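Local coordinates for protein HAD family phosphatase (Pseudomonas syringae pv. tomato, PDB 2ODA) that is of unknown physiological function but belongs to a Pseudomonas-specific branch of the haloacid dehalogenase superfamily, most of whose members are phosphohydrolases, at residues B[35-38]-B[39-43]; B[83-86]-B[87-91]. All coordinates share one frame; numbering follows the deposited sequence.

Interaction 1: B[35-38]-B[39-43]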
loop_
_atom_site.group_PDB
_atom_site.type_symbol
_atom_site.label_atom_id
_atom_site.label_comp_id
_atom_site.label_asym_id
_atom_site.label_seq_id
_atom_site.Cartn_x
_atom_site.Cartn_y
_atom_site.Cartn_z
ATOM N N ALA B 35 -8.430 -18.115 -23.568
ATOM C CA ALA B 35 -7.109 -18.269 -22.969
ATOM C C ALA B 35 -5.950 -17.829 -23.902
ATOM O O ALA B 35 -4.785 -17.822 -23.482
ATOM C CB ALA B 35 -6.912 -19.702 -22.441
ATOM N N GLN B 36 -6.263 -17.448 -25.151
ATOM C CA GLN B 36 -5.230 -16.968 -26.067
ATOM C C GLN B 36 -4.595 -15.736 -25.409
ATOM O O GLN B 36 -5.302 -14.854 -24.914
ATOM C CB GLN B 36 -5.831 -16.591 -27.431
ATOM C CG GLN B 36 -4.816 -16.039 -28.479
ATOM C CD GLN B 36 -5.504 -15.546 -29.756
ATOM O OE1 GLN B 36 -6.668 -15.842 -29.994
ATOM N NE2 GLN B 36 -4.786 -14.793 -30.571
ATOM N N LEU B 37 -3.263 -15.710 -25.350
ATOM C CA LEU B 37 -2.556 -14.486 -24.928
ATOM C C LEU B 37 -2.812 -13.280 -25.836
ATOM O O LEU B 37 -2.967 -13.430 -27.044
ATOM C CB LEU B 37 -1.055 -14.759 -24.890
ATOM C CG LEU B 37 -0.632 -15.777 -23.830
ATOM C CD1 LEU B 37 0.699 -16.461 -24.259
ATOM C CD2 LEU B 37 -0.492 -15.127 -22.472
ATOM N N THR B 38 -2.842 -12.084 -25.248
ATOM C CA THR B 38 -3.019 -10.839 -26.003
ATOM C C THR B 38 -1.784 -10.484 -26.861
ATOM O O THR B 38 -0.679 -10.974 -26.595
ATOM C CB THR B 38 -3.407 -9.644 -25.086
ATOM O OG1 THR B 38 -2.372 -9.405 -24.127
ATOM C CG2 THR B 38 -4.746 -9.915 -24.384
ATOM N N PRO B 39 -1.981 -9.671 -27.913
ATOM C CA PRO B 39 -0.861 -9.386 -28.822
ATOM C C PRO B 39 0.376 -8.832 -28.082
ATOM O O PRO B 39 0.259 -7.926 -27.260
ATOM C CB PRO B 39 -1.453 -8.354 -29.791
ATOM C CG PRO B 39 -2.916 -8.648 -29.814
ATOM C CD PRO B 39 -3.233 -9.026 -28.369
ATOM N N GLY B 40 1.537 -9.418 -28.352
ATOM C CA GLY B 40 2.782 -8.972 -27.733
ATOM C C GLY B 40 3.081 -9.588 -26.375
ATOM O O GLY B 40 4.179 -9.395 -25.860
ATOM N N ALA B 41 2.120 -10.334 -25.801
ATOM C CA ALA B 41 2.281 -10.902 -24.446
ATOM C C ALA B 41 3.472 -11.874 -24.369
ATOM O O ALA B 41 4.247 -11.810 -23.421
ATOM C CB ALA B 41 0.959 -11.614 -23.954
ATOM N N GLN B 42 3.607 -12.774 -25.356
ATOM C CA GLN B 42 4.711 -13.750 -25.335
ATOM C C GLN B 42 6.070 -13.065 -25.260
ATOM O O GLN B 42 6.945 -13.489 -24.516
ATOM C CB GLN B 42 4.681 -14.678 -26.561
ATOM C CG GLN B 42 3.475 -15.636 -26.625
ATOM C CD GLN B 42 2.286 -15.075 -27.399
ATOM O OE1 GLN B 42 1.925 -13.903 -27.262
ATOM N NE2 GLN B 42 1.676 -15.918 -28.220
ATOM N N ASN B 43 6.224 -12.010 -26.056
ATOM C CA ASN B 43 7.436 -11.197 -26.108
ATOM C C ASN B 43 7.692 -10.524 -24.736
ATOM O O ASN B 43 8.777 -10.681 -24.139
ATOM C CB ASN B 43 7.266 -10.166 -27.251
ATOM C CG ASN B 43 8.536 -9.392 -27.576
ATOM O OD1 ASN B 43 9.223 -8.915 -26.687
ATOM N ND2 ASN B 43 8.825 -9.234 -28.874
HETATM O O HOH W 1 -1.471 -7.096 -25.409
#

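Interaction 2: B[83-86]-B[87-91]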
loop_
_atom_site.group_PDB
_atom_site.type_symbol
_atom_site.label_atom_id
_atom_site.label_comp_id
_atom_site.label_asym_id
_atom_site.label_seq_id
_atom_site.Cartn_x
_atom_site.Cartn_y
_atom_site.Cartn_z
ATOM N N PRO B 83 -9.358 -10.784 -2.786
ATOM C CA PRO B 83 -9.659 -10.047 -1.557
ATOM C C PRO B 83 -11.102 -10.209 -1.131
ATOM O O PRO B 83 -11.967 -10.515 -1.952
ATOM C CB PRO B 83 -9.443 -8.596 -1.976
ATOM C CG PRO B 83 -9.885 -8.584 -3.410
ATOM C CD PRO B 83 -9.406 -9.908 -3.971
ATOM N N THR B 84 -11.372 -9.963 0.147
ATOM C CA THR B 84 -12.742 -9.872 0.616
ATOM C C THR B 84 -13.441 -8.643 0.053
ATOM O O THR B 84 -14.583 -8.728 -0.382
ATOM C CB THR B 84 -12.793 -9.843 2.171
ATOM O OG1 THR B 84 -11.993 -10.915 2.659
ATOM C CG2 THR B 84 -14.206 -10.035 2.648
ATOM N N ALA B 85 -12.753 -7.503 0.066
ATOM C CA ALA B 85 -13.323 -6.251 -0.429
ATOM C C ALA B 85 -12.804 -6.054 -1.859
ATOM O O ALA B 85 -11.588 -5.964 -2.069
ATOM C CB ALA B 85 -12.905 -5.067 0.467
ATOM N N GLY B 86 -13.728 -6.023 -2.818
ATOM C CA GLY B 86 -13.394 -6.010 -4.253
ATOM C C GLY B 86 -13.049 -4.641 -4.789
ATOM O O GLY B 86 -13.089 -3.662 -4.055
ATOM N N TRP B 87 -12.721 -4.571 -6.078
ATOM C CA TRP B 87 -12.372 -3.316 -6.719
ATOM C C TRP B 87 -13.518 -2.296 -6.550
ATOM O O TRP B 87 -14.677 -2.680 -6.539
ATOM C CB TRP B 87 -12.114 -3.553 -8.209
ATOM C CG TRP B 87 -11.252 -4.752 -8.538
ATOM C CD1 TRP B 87 -10.378 -5.405 -7.715
ATOM C CD2 TRP B 87 -11.172 -5.407 -9.802
ATOM N NE1 TRP B 87 -9.774 -6.445 -8.383
ATOM C CE2 TRP B 87 -10.250 -6.469 -9.668
ATOM C CE3 TRP B 87 -11.790 -5.196 -11.043
ATOM C CZ2 TRP B 87 -9.941 -7.335 -10.721
ATOM C CZ3 TRP B 87 -11.467 -6.049 -12.093
ATOM C CH2 TRP B 87 -10.558 -7.109 -11.922
ATOM N N PRO B 88 -13.210 -0.997 -6.450
ATOM C CA PRO B 88 -11.921 -0.324 -6.536
ATOM C C PRO B 88 -11.135 -0.210 -5.218
ATOM O O PRO B 88 -10.159 0.542 -5.190
ATOM C CB PRO B 88 -12.306 1.077 -7.017
ATOM C CG PRO B 88 -13.637 1.346 -6.385
ATOM C CD PRO B 88 -14.308 -0.030 -6.235
ATOM N N GLN B 89 -11.526 -0.945 -4.166
ATOM C CA GLN B 89 -10.732 -0.996 -2.925
ATOM C C GLN B 89 -9.286 -1.462 -3.227
ATOM O O GLN B 89 -9.070 -2.289 -4.138
ATOM C CB GLN B 89 -11.367 -1.922 -1.863
ATOM C CG GLN B 89 -12.687 -1.438 -1.256
ATOM C CD GLN B 89 -12.553 -0.099 -0.567
ATOM O OE1 GLN B 89 -12.837 0.940 -1.158
ATOM N NE2 GLN B 89 -12.116 -0.115 0.692
ATOM N N PRO B 90 -8.290 -0.889 -2.514
ATOM C CA PRO B 90 -6.867 -1.202 -2.786
ATOM C C PRO B 90 -6.464 -2.658 -2.477
ATOM O O PRO B 90 -5.398 -3.128 -2.937
ATOM C CB PRO B 90 -6.106 -0.255 -1.828
ATOM C CG PRO B 90 -7.131 0.051 -0.715
ATOM C CD PRO B 90 -8.439 0.136 -1.464
ATOM N N ASP B 91 -7.302 -3.344 -1.693
ATOM C CA ASP B 91 -7.036 -4.703 -1.181
ATOM C C ASP B 91 -6.484 -5.701 -2.212
ATOM O O ASP B 91 -5.512 -6.390 -1.942
ATOM C CB ASP B 91 -8.299 -5.306 -0.574
ATOM C CG ASP B 91 -8.856 -4.484 0.562
ATOM O OD1 ASP B 91 -8.893 -3.240 0.454
ATOM O OD2 ASP B 91 -9.256 -5.103 1.564
HETATM O O HOH W 2 -9.805 -4.961 -4.117
HETATM O O HOH W 3 -10.217 -7.532 1.549
#

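Interaction 1: B[35-38]-B[39-43]
A type II beta turn running from Thr38 to Ala41 delivers the chain into helix 41-51, with Gly40 as the N-cap. In the Rossmann-like HAD core this is the helix of the beta-alpha-beta crossover from strand 9-12 to strand 55-58, and the loop before it lies where relatives carry their C1 cap insert. The turn is closed by Ala41 N, which donates to Thr38 O at 3.0 Å with an N-H...O angle of 158°. Pro39 fits the second position of the turn, while Gly40 in the third has the positive phi (86°) of a type II turn. Thr38 also works through its hydroxyl. With OG1 set between the backbone N and the carbonyl carbon (chi1 61°), the group hydrogen-bonds to Cys16 O at the end of helix 13-17, and one water bridges the turn by donating both to Thr38 OG1 at 2.8 Å and to Pro39 O at 2.7 Å. Thr38, buried in the fold, thus joins the turn to the segment leaving helix 13-17, a link continued by backbone bonds of Thr38 with Leu17 and of Gln36 with Asp19. Next to the turn lies a small apolar patch: Leu37 CB meets the methyl of Ala41, CB to CB 3.9 Å, and Leu37 also packs on Val18 and Pro72. Gln42, one residue further into the helix, bends its chain at chi2 and brings its carboxamide back over the leucine, the two side chains crossing obliquely. Its aliphatic part does the nearest touching, Gln42 CG lying 3.7 Å from Leu37 CD1.

Interaction 2: B[83-86]-B[87-91]
Gln89 N donates to Gly86 O at 3.1 Å, a moderately bent bond (139° at the hydrogen) that closes four residues into a turn. Just beyond the same oxygen lies the start of the glutamine side chain, Gln89 CB 3.3 Å from Gly86 O, and Gln89 CG then reaches the methyl of Ala85 at 4.0 Å. Two residues on, the side chain of Asp91 folds back towards the preceding loop: its CB sits 3.8 Å from Pro83 CB and 3.7 Å from Ala85 O. With CG anti to the carbonyl carbon (chi1 -59°), the carboxylate lies beside the Ala85 methyl. A water accepts from Ala85 N and donates to Asp91 OD2 at 2.6 Å; a second donates to both Ala85 O and Gln89 O, and lies in plane at the edge of the Trp87 indole. The peptide between Trp87 and Pro88 is cis, making Gly86-Gln89 a type VIa beta turn in the loop that leads from strand 78-79 into helix 91-99. Farther out, helix 115-123 holds the turn, Asn123 ND2 bonding Pro88 O and Ser120 OG bonding Gln89 O, while the Trp87 side chain packs on Arg116 and Leu117 of that helix and on Ala92 of helix 91-99. Gln89 NE2 makes weak hydrogen bonds to Asn101 O and Val102 O of the second subunit, and Asp91 packs on Met98 of that subunit.

Interaction 1 precedes interaction 2 along the chain. Their centres are 27 Å apart, on opposite sides of the chain's centre, and their nearest atoms stay about 14 Å from each other. Each shapes the approach to a helix that connects strands of the same six-stranded parallel sheet, ordered 3-2-1-4-5-6. Residues 35-43 lead into helix 41-51, between strands 9-12 and 55-58; residues 83-91 lead into helix 91-99, between strand 78-79, outermost in this chain, and strand 109-112, where the chain passes back across the sheet. Their surroundings differ: interaction 1 is tied to its own chain, whereas interaction 2 also borders the second subunit and so belongs partly to the dimer interface.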